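Long-range contacts in sarcosine oxidase (Pyrococcus horikoshii, PDB 1Y56), which acts as the FAD-binding beta subunit of an L-proline dehydrogenase complex and probably carries out the oxidation of L-proline: residues 7-12 and 190-195; 196-201 and 326-331; 170-175 and 183-188. All blocks are in the same frame, centred on the assembly; numbering follows the deposited sequence.

Contact 1: 7-12 and 190-195; sequences EIVVIG and GIIKTG. With FAD (flavin-adenine dinucleotide), chain I.
The FAD-binding sheet, in which strand 8-11 lies parallel to its neighbours 31-34 and 196-199, meets segment 190-195, which carries strand 190-193 of a separate three-stranded antiparallel sheet, through Val9 against Ile192 and Thr194. The evidence for packing between sheets, not pairing within one, is that no hydrogen bond joins the two segments. Val9 CG2, anti to its own carbonyl carbon, lies 3.7 Å from both CB and CG2 of Thr194, and the two side chains cross obliquely. The same methyl reaches CG2 of Ile192 at 4.2 Å. Val185 and Ile34 add further side-chain contacts to Val9 and Ile192. Strand 8-11 runs into Gly12, first glycine of a GxGxxG pattern consistent with a Rossmann-type dinucleotide fold. There Gly12 CA comes within 3.3 Å of the ribose oxygen O4B of FAD, where a side chain would clash, and CG2 of Ile11 lies 3.9 Å from adenine C2A. Near Glu7, Thr194 OG1 sits anti to its backbone N (chi1 -174°), 3.1 Å from Glu7 O. Its strongest partner is Ser6 O, with Ile196 O also within bonding reach, and its single proton must be shared or alternate between these two carbonyls.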
loop_
_atom_site.group_PDB
_atom_site.type_symbol
_atom_site.label_atom_id
_atom_site.label_comp_id
_atom_site.label_asym_id
_atom_site.label_seq_id
_atom_site.Cartn_x
_atom_site.Cartn_y
_atom_site.Cartn_z
ATOM N N GLU B 7 -10.754 36.104 -39.298
ATOM C CA GLU B 7 -11.813 37.082 -39.496
ATOM C C GLU B 7 -13.035 36.689 -38.665
ATOM O O GLU B 7 -13.548 37.497 -37.884
ATOM C CB GLU B 7 -12.140 37.180 -40.996
ATOM C CG GLU B 7 -13.407 37.967 -41.383
ATOM C CD GLU B 7 -13.190 39.484 -41.495
ATOM O OE1 GLU B 7 -12.051 39.955 -41.260
ATOM O OE2 GLU B 7 -14.170 40.203 -41.827
ATOM N N ILE B 8 -13.463 35.435 -38.828
ATOM C CA ILE B 8 -14.604 34.867 -38.111
ATOM C C ILE B 8 -14.208 33.577 -37.378
ATOM O O ILE B 8 -13.523 32.712 -37.940
ATOM C CB ILE B 8 -15.768 34.550 -39.072
ATOM C CG1 ILE B 8 -16.153 35.781 -39.889
ATOM C CG2 ILE B 8 -16.978 34.041 -38.304
ATOM C CD1 ILE B 8 -17.073 35.471 -41.052
ATOM N N VAL B 9 -14.652 33.455 -36.126
ATOM C CA VAL B 9 -14.471 32.233 -35.349
ATOM C C VAL B 9 -15.833 31.667 -34.969
ATOM O O VAL B 9 -16.575 32.307 -34.229
ATOM C CB VAL B 9 -13.661 32.518 -34.062
ATOM C CG1 VAL B 9 -13.749 31.348 -33.096
ATOM C CG2 VAL B 9 -12.212 32.840 -34.389
ATOM N N VAL B 10 -16.168 30.488 -35.488
ATOM C CA VAL B 10 -17.386 29.770 -35.071
ATOM C C VAL B 10 -17.025 28.808 -33.948
ATOM O O VAL B 10 -16.118 27.991 -34.099
ATOM C CB VAL B 10 -18.077 28.977 -36.240
ATOM C CG1 VAL B 10 -19.089 27.945 -35.715
ATOM C CG2 VAL B 10 -18.774 29.914 -37.195
ATOM N N ILE B 11 -17.722 28.908 -32.820
ATOM C CA ILE B 11 -17.471 27.992 -31.714
ATOM C C ILE B 11 -18.468 26.842 -31.773
ATOM O O ILE B 11 -19.686 27.067 -31.796
ATOM C CB ILE B 11 -17.516 28.681 -30.341
ATOM C CG1 ILE B 11 -16.535 29.847 -30.295
ATOM C CG2 ILE B 11 -17.129 27.695 -29.268
ATOM C CD1 ILE B 11 -16.720 30.760 -29.105
ATOM N N GLY B 12 -17.937 25.619 -31.807
ATOM C CA GLY B 12 -18.745 24.413 -31.942
ATOM C C GLY B 12 -18.709 23.848 -33.350
ATOM O O GLY B 12 -18.980 24.558 -34.313
ATOM N N GLY B 190 -3.885 28.403 -26.786
ATOM C CA GLY B 190 -3.467 29.757 -27.156
ATOM C C GLY B 190 -4.659 30.636 -27.479
ATOM O O GLY B 190 -5.806 30.171 -27.410
ATOM N N ILE B 191 -4.403 31.904 -27.819
ATOM C CA ILE B 191 -5.483 32.825 -28.168
ATOM C C ILE B 191 -5.536 33.005 -29.680
ATOM O O ILE B 191 -4.506 32.966 -30.343
ATOM C CB ILE B 191 -5.443 34.183 -27.336
ATOM C CG1 ILE B 191 -5.297 35.443 -28.221
ATOM C CG2 ILE B 191 -4.451 34.100 -26.147
ATOM C CD1 ILE B 191 -3.832 35.949 -28.494
ATOM N N ILE B 192 -6.738 33.146 -30.226
ATOM C CA ILE B 192 -6.907 33.479 -31.636
ATOM C C ILE B 192 -7.487 34.871 -31.714
ATOM O O ILE B 192 -8.513 35.148 -31.093
ATOM C CB ILE B 192 -7.863 32.517 -32.349
ATOM C CG1 ILE B 192 -7.301 31.105 -32.319
ATOM C CG2 ILE B 192 -8.077 32.943 -33.796
ATOM C CD1 ILE B 192 -8.267 30.042 -32.785
ATOM N N LYS B 193 -6.830 35.747 -32.470
ATOM C CA LYS B 193 -7.354 37.090 -32.701
ATOM C C LYS B 193 -8.516 37.082 -33.681
ATOM O O LYS B 193 -8.413 36.506 -34.765
ATOM C CB LYS B 193 -6.264 38.032 -33.200
ATOM C CG LYS B 193 -5.689 38.927 -32.122
ATOM C CD LYS B 193 -4.641 38.215 -31.258
ATOM C CE LYS B 193 -3.290 38.126 -31.971
ATOM N NZ LYS B 193 -2.963 39.397 -32.692
ATOM N N THR B 194 -9.613 37.728 -33.286
ATOM C CA THR B 194 -10.806 37.842 -34.115
ATOM C C THR B 194 -11.699 38.990 -33.629
ATOM O O THR B 194 -11.652 39.382 -32.470
ATOM C CB THR B 194 -11.606 36.520 -34.120
ATOM O OG1 THR B 194 -12.701 36.611 -35.049
ATOM C CG2 THR B 194 -12.123 36.190 -32.724
ATOM N N GLY B 195 -12.514 39.531 -34.520
ATOM C CA GLY B 195 -13.468 40.553 -34.123
ATOM C C GLY B 195 -14.896 40.055 -34.175
ATOM O O GLY B 195 -15.784 40.673 -33.596
HETATM P PA FAD I . -24.033 20.052 -31.201
HETATM O O1A FAD I . -24.076 19.646 -29.758
HETATM O O2A FAD I . -24.125 18.975 -32.250
HETATM O O5B FAD I . -22.734 20.963 -31.434
HETATM C C5B FAD I . -22.224 21.795 -30.405
HETATM C C4B FAD I . -20.734 21.523 -30.328
HETATM O O4B FAD I . -20.108 22.559 -29.579
HETATM C C3B FAD I . -20.402 20.208 -29.627
HETATM O O3B FAD I . -19.784 19.304 -30.559
HETATM C C2B FAD I . -19.460 20.602 -28.502
HETATM O O2B FAD I . -18.289 19.805 -28.416
HETATM C C1B FAD I . -19.009 21.984 -28.891
HETATM N N9A FAD I . -18.594 22.777 -27.714
HETATM C C8A FAD I . -19.239 22.922 -26.541
HETATM N N7A FAD I . -18.488 23.713 -25.739
HETATM C C5A FAD I . -17.377 24.055 -26.422
HETATM C C6A FAD I . -16.267 24.842 -26.134
HETATM N N6A FAD I . -16.154 25.461 -24.932
HETATM N N1A FAD I . -15.303 24.987 -27.063
HETATM C C2A FAD I . -15.394 24.385 -28.268
HETATM N N3A FAD I . -16.453 23.620 -28.578
HETATM C C4A FAD I . -17.451 23.455 -27.669
HETATM N N1 FAD I . -32.750 17.137 -34.689
HETATM C C2 FAD I . -33.383 17.017 -35.871
HETATM O O2 FAD I . -33.426 18.005 -36.627
HETATM N N3 FAD I . -33.969 15.869 -36.265
HETATM C C4 FAD I . -33.955 14.760 -35.503
HETATM O O4 FAD I . -34.499 13.698 -35.891
HETATM C C4X FAD I . -33.334 14.802 -34.260
HETATM N N5 FAD I . -33.281 13.731 -33.429
HETATM C C5X FAD I . -32.651 13.818 -32.228
HETATM C C6 FAD I . -32.616 12.689 -31.401
HETATM C C7 FAD I . -31.970 12.739 -30.162
HETATM C C7M FAD I . -31.942 11.511 -29.280
HETATM C C8 FAD I . -31.361 13.936 -29.754
HETATM C C8M FAD I . -30.667 14.049 -28.454
HETATM C C9 FAD I . -31.396 15.062 -30.575
HETATM C C9A FAD I . -32.032 15.018 -31.816
HETATM N N10 FAD I . -32.049 16.124 -32.590
HETATM C C10 FAD I . -32.697 16.086 -33.849
HETATM C "C1'" FAD I . -31.425 17.356 -32.122
HETATM C "C2'" FAD I . -30.153 17.635 -32.879
HETATM O "O2'" FAD I . -29.207 16.645 -32.496
HETATM C "C3'" FAD I . -29.636 18.989 -32.452
HETATM O "O3'" FAD I . -30.657 19.974 -32.654
HETATM C "C4'" FAD I . -28.405 19.346 -33.265
HETATM O "O4'" FAD I . -27.374 18.353 -33.116
HETATM C "C5'" FAD I . -27.858 20.696 -32.838
HETATM O "O5'" FAD I . -26.602 20.813 -33.493
HETATM P P FAD I . -25.525 21.812 -32.895
HETATM O O1P FAD I . -26.243 23.096 -32.573
HETATM O O2P FAD I . -24.348 21.783 -33.828
HETATM O O3P FAD I . -25.212 21.105 -31.480
#

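Contact 2: 196-201 and 326-331; sequences IVVNAT and DYYIAA. With FAD (flavin-adenine dinucleotide), chain I.
Ile196 packs on Asp326 where strand 196-199 enters the Rossmann-type sheet beside strand 327-331. The two strands run parallel, with an axis angle of 19°. CG1 of Ile196 lies 3.6 Å from CB of Asp326, while its CG2 approaches CE1 of Tyr328 at 3.8 Å. The next residue, Val197, starts the backbone ladder: its N donates to Asp326 O, and its O accepts from Tyr328 N while also lying in the plane of the Tyr328 ring, at the edge. Its CG2 comes to the edge of the Tyr327 ring, on CD1. Val198 points to the other face of the sheet, that of Tyr328, and sets CG2 4.0 Å from CB of that residue; Ile352 of helix 337-354 packs on both side chains. Asn199 continues the ladder with two nearly straight bonds, N to Tyr328 O (N-H...O 175°) and O from Ala330 N (176°). Its CB lies 3.4 Å from OH of Tyr327, a hydroxyl hydrogen-bonded to Asn209 of helix 205-212. Past Ala200 the segment arrives at the cofactor, where Thr201 CG2, anti to its own carbonyl carbon, lies 3.7 Å from O4B of FAD.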
loop_
_atom_site.group_PDB
_atom_site.type_symbol
_atom_site.label_atom_id
_atom_site.label_comp_id
_atom_site.label_asym_id
_atom_site.label_seq_id
_atom_site.Cartn_x
_atom_site.Cartn_y
_atom_site.Cartn_z
ATOM N N ILE B 196 -15.108 38.935 -34.865
ATOM C CA ILE B 196 -16.436 38.345 -35.058
ATOM C C ILE B 196 -16.471 36.895 -34.573
ATOM O O ILE B 196 -15.720 36.044 -35.088
ATOM C CB ILE B 196 -16.825 38.347 -36.549
ATOM C CG1 ILE B 196 -16.711 39.756 -37.146
ATOM C CG2 ILE B 196 -18.211 37.732 -36.756
ATOM C CD1 ILE B 196 -16.568 39.758 -38.676
ATOM N N VAL B 197 -17.334 36.605 -33.593
ATOM C CA VAL B 197 -17.503 35.215 -33.132
ATOM C C VAL B 197 -18.957 34.745 -33.178
ATOM O O VAL B 197 -19.882 35.547 -32.962
ATOM C CB VAL B 197 -16.869 34.928 -31.727
ATOM C CG1 VAL B 197 -15.682 35.834 -31.452
ATOM C CG2 VAL B 197 -17.874 35.065 -30.632
ATOM N N VAL B 198 -19.142 33.454 -33.480
ATOM C CA VAL B 198 -20.468 32.831 -33.499
ATOM C C VAL B 198 -20.550 31.699 -32.487
ATOM O O VAL B 198 -19.771 30.747 -32.558
ATOM C CB VAL B 198 -20.837 32.265 -34.891
ATOM C CG1 VAL B 198 -22.177 31.528 -34.831
ATOM C CG2 VAL B 198 -20.891 33.374 -35.920
ATOM N N ASN B 199 -21.498 31.807 -31.561
ATOM C CA ASN B 199 -21.743 30.771 -30.566
ATOM C C ASN B 199 -22.707 29.701 -31.095
ATOM O O ASN B 199 -23.930 29.917 -31.147
ATOM C CB ASN B 199 -22.276 31.403 -29.275
ATOM C CG ASN B 199 -22.606 30.383 -28.197
ATOM O OD1 ASN B 199 -23.374 30.677 -27.288
ATOM N ND2 ASN B 199 -22.018 29.193 -28.281
ATOM N N ALA B 200 -22.147 28.553 -31.487
ATOM C CA ALA B 200 -22.955 27.430 -31.943
ATOM C C ALA B 200 -22.632 26.184 -31.122
ATOM O O ALA B 200 -22.085 25.200 -31.633
ATOM C CB ALA B 200 -22.745 27.183 -33.412
ATOM N N THR B 201 -22.980 26.228 -29.843
ATOM C CA THR B 201 -22.646 25.152 -28.940
ATOM C C THR B 201 -23.914 24.685 -28.242
ATOM O O THR B 201 -23.897 24.443 -27.036
ATOM C CB THR B 201 -21.618 25.632 -27.872
ATOM O OG1 THR B 201 -22.169 26.724 -27.125
ATOM C CG2 THR B 201 -20.314 26.085 -28.516
ATOM N N ASP B 326 -19.646 42.023 -32.302
ATOM C CA ASP B 326 -19.653 40.998 -33.341
ATOM C C ASP B 326 -19.818 39.611 -32.740
ATOM O O ASP B 326 -19.175 38.640 -33.149
ATOM C CB ASP B 326 -18.503 41.167 -34.332
ATOM C CG ASP B 326 -18.359 42.624 -34.806
ATOM O OD1 ASP B 326 -19.399 43.305 -35.016
ATOM O OD2 ASP B 326 -17.197 43.087 -34.943
ATOM N N TYR B 327 -20.723 39.551 -31.765
ATOM C CA TYR B 327 -21.123 38.307 -31.139
ATOM C C TYR B 327 -22.440 37.872 -31.742
ATOM O O TYR B 327 -23.385 38.656 -31.817
ATOM C CB TYR B 327 -21.279 38.489 -29.632
ATOM C CG TYR B 327 -21.464 37.201 -28.868
ATOM C CD1 TYR B 327 -20.427 36.292 -28.755
ATOM C CD2 TYR B 327 -22.670 36.900 -28.242
ATOM C CE1 TYR B 327 -20.574 35.099 -28.048
ATOM C CE2 TYR B 327 -22.832 35.703 -27.525
ATOM C CZ TYR B 327 -21.767 34.808 -27.433
ATOM O OH TYR B 327 -21.883 33.629 -26.729
ATOM N N TYR B 328 -22.493 36.620 -32.181
ATOM C CA TYR B 328 -23.729 36.050 -32.699
ATOM C C TYR B 328 -24.064 34.771 -31.973
ATOM O O TYR B 328 -23.194 34.116 -31.400
ATOM C CB TYR B 328 -23.625 35.760 -34.193
ATOM C CG TYR B 328 -23.360 36.966 -35.055
ATOM C CD1 TYR B 328 -22.084 37.505 -35.154
ATOM C CD2 TYR B 328 -24.384 37.552 -35.785
ATOM C CE1 TYR B 328 -21.838 38.607 -35.947
ATOM C CE2 TYR B 328 -24.154 38.648 -36.593
ATOM C CZ TYR B 328 -22.875 39.178 -36.676
ATOM O OH TYR B 328 -22.626 40.275 -37.484
ATOM N N ILE B 329 -25.334 34.413 -32.005
ATOM C CA ILE B 329 -25.754 33.182 -31.394
ATOM C C ILE B 329 -26.635 32.412 -32.380
ATOM O O ILE B 329 -27.469 33.000 -33.075
ATOM C CB ILE B 329 -26.444 33.432 -30.008
ATOM C CG1 ILE B 329 -26.574 32.122 -29.213
ATOM C CG2 ILE B 329 -27.779 34.153 -30.179
ATOM C CD1 ILE B 329 -26.879 32.297 -27.735
ATOM N N ALA B 330 -26.392 31.104 -32.458
ATOM C CA ALA B 330 -27.254 30.158 -33.154
ATOM C C ALA B 330 -27.330 28.889 -32.315
ATOM O O ALA B 330 -26.589 27.931 -32.559
ATOM C CB ALA B 330 -26.701 29.849 -34.523
ATOM N N ALA B 331 -28.218 28.888 -31.318
ATOM C CA ALA B 331 -28.262 27.815 -30.320
ATOM C C ALA B 331 -29.641 27.635 -29.682
ATOM O O ALA B 331 -30.425 28.578 -29.602
ATOM C CB ALA B 331 -27.217 28.074 -29.244
HETATM P PA FAD I . -24.033 20.052 -31.201
HETATM O O1A FAD I . -24.076 19.646 -29.758
HETATM O O2A FAD I . -24.125 18.975 -32.250
HETATM O O5B FAD I . -22.734 20.963 -31.434
HETATM C C5B FAD I . -22.224 21.795 -30.405
HETATM C C4B FAD I . -20.734 21.523 -30.328
HETATM O O4B FAD I . -20.108 22.559 -29.579
HETATM C C3B FAD I . -20.402 20.208 -29.627
HETATM O O3B FAD I . -19.784 19.304 -30.559
HETATM C C2B FAD I . -19.460 20.602 -28.502
HETATM O O2B FAD I . -18.289 19.805 -28.416
HETATM C C1B FAD I . -19.009 21.984 -28.891
HETATM N N9A FAD I . -18.594 22.777 -27.714
HETATM C C8A FAD I . -19.239 22.922 -26.541
HETATM N N7A FAD I . -18.488 23.713 -25.739
HETATM C C5A FAD I . -17.377 24.055 -26.422
HETATM C C6A FAD I . -16.267 24.842 -26.134
HETATM N N6A FAD I . -16.154 25.461 -24.932
HETATM N N1A FAD I . -15.303 24.987 -27.063
HETATM C C2A FAD I . -15.394 24.385 -28.268
HETATM N N3A FAD I . -16.453 23.620 -28.578
HETATM C C4A FAD I . -17.451 23.455 -27.669
HETATM N N1 FAD I . -32.750 17.137 -34.689
HETATM C C2 FAD I . -33.383 17.017 -35.871
HETATM O O2 FAD I . -33.426 18.005 -36.627
HETATM N N3 FAD I . -33.969 15.869 -36.265
HETATM C C4 FAD I . -33.955 14.760 -35.503
HETATM O O4 FAD I . -34.499 13.698 -35.891
HETATM C C4X FAD I . -33.334 14.802 -34.260
HETATM N N5 FAD I . -33.281 13.731 -33.429
HETATM C C5X FAD I . -32.651 13.818 -32.228
HETATM C C6 FAD I . -32.616 12.689 -31.401
HETATM C C7 FAD I . -31.970 12.739 -30.162
HETATM C C7M FAD I . -31.942 11.511 -29.280
HETATM C C8 FAD I . -31.361 13.936 -29.754
HETATM C C8M FAD I . -30.667 14.049 -28.454
HETATM C C9 FAD I . -31.396 15.062 -30.575
HETATM C C9A FAD I . -32.032 15.018 -31.816
HETATM N N10 FAD I . -32.049 16.124 -32.590
HETATM C C10 FAD I . -32.697 16.086 -33.849
HETATM C "C1'" FAD I . -31.425 17.356 -32.122
HETATM C "C2'" FAD I . -30.153 17.635 -32.879
HETATM O "O2'" FAD I . -29.207 16.645 -32.496
HETATM C "C3'" FAD I . -29.636 18.989 -32.452
HETATM O "O3'" FAD I . -30.657 19.974 -32.654
HETATM C "C4'" FAD I . -28.405 19.346 -33.265
HETATM O "O4'" FAD I . -27.374 18.353 -33.116
HETATM C "C5'" FAD I . -27.858 20.696 -32.838
HETATM O "O5'" FAD I . -26.602 20.813 -33.493
HETATM P P FAD I . -25.525 21.812 -32.895
HETATM O O1P FAD I . -26.243 23.096 -32.573
HETATM O O2P FAD I . -24.348 21.783 -33.828
HETATM O O3P FAD I . -25.212 21.105 -31.480
#

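Contact 3: 170-175 and 183-188; sequences TEVKGF and KGVKTN. With FAD (flavin-adenine dinucleotide), chain I.
Asn188 closes over Glu171 at one end of the antiparallel hairpin formed by strands 172-177 and 182-187. Its CB packs 3.8 Å from CD of Lys173, the side chains crossing at about a right angle. With chi1 at 70°, CG falls between the backbone N and the carbonyl carbon, 3.5 Å from Glu171 N. OD1 comes no closer than 3.9 Å to Glu171 N. The bond from ND2 to Glu171 O (3.2 Å, N-H...O 122°) is weak and doubtful, since ND2 also lies 2.7 Å from Glu171 N, another donor. The secure bond to that oxygen comes from Asn188 N. An alanine here would remove the amide and would probably leave a gap against the Glu171 backbone, the CB contact to Lys173 remaining. Lys173 and Gly174 together face Lys186, a classic beta bulge; both their N-H groups bond to Lys186 O, from the same face of its plane. Val172 holds the adenine, N donating to FAD N1A (3.0 Å) and O accepting from N6A (3.1 Å). Lys209 of the chain of hypothetical protein PH1363 salt-bridges Glu171. Val172 CG2 meets Val185 CG2 at 3.6 Å, both residues resting on Ile34 of strand 31-34, while Phe175 packs against helix 205-212.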
loop_
_atom_site.group_PDB
_atom_site.type_symbol
_atom_site.label_atom_id
_atom_site.label_comp_id
_atom_site.label_asym_id
_atom_site.label_seq_id
_atom_site.Cartn_x
_atom_site.Cartn_y
_atom_site.Cartn_z
ATOM N N THR B 170 -9.775 21.393 -29.485
ATOM C CA THR B 170 -9.531 22.786 -29.169
ATOM C C THR B 170 -10.771 23.369 -28.482
ATOM O O THR B 170 -11.833 23.526 -29.100
ATOM C CB THR B 170 -9.172 23.588 -30.462
ATOM O OG1 THR B 170 -8.294 22.804 -31.279
ATOM C CG2 THR B 170 -8.509 24.928 -30.135
ATOM N N GLU B 171 -10.625 23.670 -27.191
ATOM C CA GLU B 171 -11.729 24.161 -26.370
ATOM C C GLU B 171 -11.612 25.659 -26.139
ATOM O O GLU B 171 -10.517 26.175 -25.897
ATOM C CB GLU B 171 -11.767 23.422 -25.038
ATOM C CG GLU B 171 -12.968 23.749 -24.192
ATOM C CD GLU B 171 -13.234 22.709 -23.122
ATOM O OE1 GLU B 171 -12.903 21.522 -23.343
ATOM O OE2 GLU B 171 -13.786 23.074 -22.061
ATOM N N VAL B 172 -12.744 26.348 -26.241
ATOM C CA VAL B 172 -12.816 27.744 -25.883
ATOM C C VAL B 172 -13.006 27.830 -24.381
ATOM O O VAL B 172 -13.825 27.108 -23.795
ATOM C CB VAL B 172 -13.958 28.443 -26.603
ATOM C CG1 VAL B 172 -14.251 29.819 -25.996
ATOM C CG2 VAL B 172 -13.619 28.558 -28.062
ATOM N N LYS B 173 -12.225 28.713 -23.769
ATOM C CA LYS B 173 -12.249 28.911 -22.332
ATOM C C LYS B 173 -12.584 30.355 -21.940
ATOM O O LYS B 173 -13.181 30.577 -20.896
ATOM C CB LYS B 173 -10.926 28.431 -21.718
ATOM C CG LYS B 173 -10.946 26.935 -21.338
ATOM C CD LYS B 173 -9.618 26.192 -21.623
ATOM C CE LYS B 173 -8.523 26.403 -20.550
ATOM N NZ LYS B 173 -7.970 27.786 -20.549
ATOM N N GLY B 174 -12.213 31.322 -22.779
ATOM C CA GLY B 174 -12.500 32.736 -22.520
ATOM C C GLY B 174 -12.499 33.639 -23.749
ATOM O O GLY B 174 -12.360 33.173 -24.885
ATOM N N PHE B 175 -12.668 34.938 -23.520
ATOM C CA PHE B 175 -12.617 35.931 -24.582
ATOM C C PHE B 175 -11.744 37.094 -24.158
ATOM O O PHE B 175 -11.791 37.511 -23.004
ATOM C CB PHE B 175 -14.012 36.481 -24.870
ATOM C CG PHE B 175 -14.937 35.499 -25.518
ATOM C CD1 PHE B 175 -14.956 35.348 -26.895
ATOM C CD2 PHE B 175 -15.809 34.741 -24.753
ATOM C CE1 PHE B 175 -15.821 34.444 -27.503
ATOM C CE2 PHE B 175 -16.678 33.837 -25.355
ATOM C CZ PHE B 175 -16.682 33.689 -26.732
ATOM N N LYS B 183 -11.694 40.929 -29.151
ATOM C CA LYS B 183 -10.344 41.018 -29.684
ATOM C C LYS B 183 -9.766 39.640 -29.931
ATOM O O LYS B 183 -8.942 39.458 -30.820
ATOM C CB LYS B 183 -9.430 41.785 -28.726
ATOM C CG LYS B 183 -9.785 43.256 -28.553
ATOM C CD LYS B 183 -9.374 44.088 -29.765
ATOM C CE LYS B 183 -9.521 45.573 -29.465
ATOM N NZ LYS B 183 -9.265 46.442 -30.642
ATOM N N GLY B 184 -10.189 38.664 -29.143
ATOM C CA GLY B 184 -9.623 37.338 -29.262
ATOM C C GLY B 184 -10.446 36.288 -28.574
ATOM O O GLY B 184 -11.204 36.580 -27.651
ATOM N N VAL B 185 -10.308 35.057 -29.041
ATOM C CA VAL B 185 -10.924 33.933 -28.372
ATOM C C VAL B 185 -9.824 33.103 -27.702
ATOM O O VAL B 185 -8.968 32.526 -28.359
ATOM C CB VAL B 185 -11.866 33.127 -29.321
ATOM C CG1 VAL B 185 -11.225 32.914 -30.672
ATOM C CG2 VAL B 185 -12.291 31.803 -28.701
ATOM N N LYS B 186 -9.841 33.108 -26.374
ATOM C CA LYS B 186 -8.870 32.401 -25.545
ATOM C C LYS B 186 -9.216 30.915 -25.564
ATOM O O LYS B 186 -10.380 30.544 -25.383
ATOM C CB LYS B 186 -8.929 32.963 -24.114
ATOM C CG LYS B 186 -7.618 32.903 -23.326
ATOM C CD LYS B 186 -7.442 31.585 -22.538
ATOM C CE LYS B 186 -5.965 31.307 -22.196
ATOM N NZ LYS B 186 -5.353 32.387 -21.363
ATOM N N THR B 187 -8.228 30.063 -25.822
ATOM C CA THR B 187 -8.470 28.607 -25.818
ATOM C C THR B 187 -7.458 27.836 -24.965
ATOM O O THR B 187 -6.528 28.415 -24.388
ATOM C CB THR B 187 -8.492 27.970 -27.242
ATOM O OG1 THR B 187 -7.153 27.719 -27.685
ATOM C CG2 THR B 187 -9.223 28.840 -28.257
ATOM N N ASN B 188 -7.653 26.525 -24.896
ATOM C CA ASN B 188 -6.706 25.623 -24.258
ATOM C C ASN B 188 -5.409 25.442 -25.043
ATOM O O ASN B 188 -4.520 24.735 -24.594
ATOM C CB ASN B 188 -7.366 24.257 -24.018
ATOM C CG ASN B 188 -7.623 23.475 -25.309
ATOM O OD1 ASN B 188 -7.436 22.277 -25.339
ATOM N ND2 ASN B 188 -8.060 24.151 -26.363
HETATM P PA FAD I . -24.033 20.052 -31.201
HETATM O O1A FAD I . -24.076 19.646 -29.758
HETATM O O2A FAD I . -24.125 18.975 -32.250
HETATM O O5B FAD I . -22.734 20.963 -31.434
HETATM C C5B FAD I . -22.224 21.795 -30.405
HETATM C C4B FAD I . -20.734 21.523 -30.328
HETATM O O4B FAD I . -20.108 22.559 -29.579
HETATM C C3B FAD I . -20.402 20.208 -29.627
HETATM O O3B FAD I . -19.784 19.304 -30.559
HETATM C C2B FAD I . -19.460 20.602 -28.502
HETATM O O2B FAD I . -18.289 19.805 -28.416
HETATM C C1B FAD I . -19.009 21.984 -28.891
HETATM N N9A FAD I . -18.594 22.777 -27.714
HETATM C C8A FAD I . -19.239 22.922 -26.541
HETATM N N7A FAD I . -18.488 23.713 -25.739
HETATM C C5A FAD I . -17.377 24.055 -26.422
HETATM C C6A FAD I . -16.267 24.842 -26.134
HETATM N N6A FAD I . -16.154 25.461 -24.932
HETATM N N1A FAD I . -15.303 24.987 -27.063
HETATM C C2A FAD I . -15.394 24.385 -28.268
HETATM N N3A FAD I . -16.453 23.620 -28.578
HETATM C C4A FAD I . -17.451 23.455 -27.669
HETATM N N1 FAD I . -32.750 17.137 -34.689
HETATM C C2 FAD I . -33.383 17.017 -35.871
HETATM O O2 FAD I . -33.426 18.005 -36.627
HETATM N N3 FAD I . -33.969 15.869 -36.265
HETATM C C4 FAD I . -33.955 14.760 -35.503
HETATM O O4 FAD I . -34.499 13.698 -35.891
HETATM C C4X FAD I . -33.334 14.802 -34.260
HETATM N N5 FAD I . -33.281 13.731 -33.429
HETATM C C5X FAD I . -32.651 13.818 -32.228
HETATM C C6 FAD I . -32.616 12.689 -31.401
HETATM C C7 FAD I . -31.970 12.739 -30.162
HETATM C C7M FAD I . -31.942 11.511 -29.280
HETATM C C8 FAD I . -31.361 13.936 -29.754
HETATM C C8M FAD I . -30.667 14.049 -28.454
HETATM C C9 FAD I . -31.396 15.062 -30.575
HETATM C C9A FAD I . -32.032 15.018 -31.816
HETATM N N10 FAD I . -32.049 16.124 -32.590
HETATM C C10 FAD I . -32.697 16.086 -33.849
HETATM C "C1'" FAD I . -31.425 17.356 -32.122
HETATM C "C2'" FAD I . -30.153 17.635 -32.879
HETATM O "O2'" FAD I . -29.207 16.645 -32.496
HETATM C "C3'" FAD I . -29.636 18.989 -32.452
HETATM O "O3'" FAD I . -30.657 19.974 -32.654
HETATM C "C4'" FAD I . -28.405 19.346 -33.265
HETATM O "O4'" FAD I . -27.374 18.353 -33.116
HETATM C "C5'" FAD I . -27.858 20.696 -32.838
HETATM O "O5'" FAD I . -26.602 20.813 -33.493
HETATM P P FAD I . -25.525 21.812 -32.895
HETATM O O1P FAD I . -26.243 23.096 -32.573
HETATM O O2P FAD I . -24.348 21.783 -33.828
HETATM O O3P FAD I . -25.212 21.105 -31.480
#

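Contact 3 is nested inside the loop closed by contact 1, their centres 8 Å apart; Ile192 O and Val185 N, at 2.7 Å, probably hydrogen-bond strand 190-193 of contact 1 to strand 182-187 of contact 3 in the three-stranded antiparallel sheet. Contact 2 follows in series, its centre 11 Å from that of contact 1, linked through the FAD-binding sheet by a probable bond of 2.8 Å between Ile11 N and Val198 O. Phe175 of contact 3 reaches contact 2, 13 Å away between centres, with CE1 3.8 Å from Val197 CG2, and contact 1, with CZ 3.8 Å from Ile11 CD1. All three border the adenosine part of FAD, contact 3 at the adenine, contacts 1 and 2 also at the ribose.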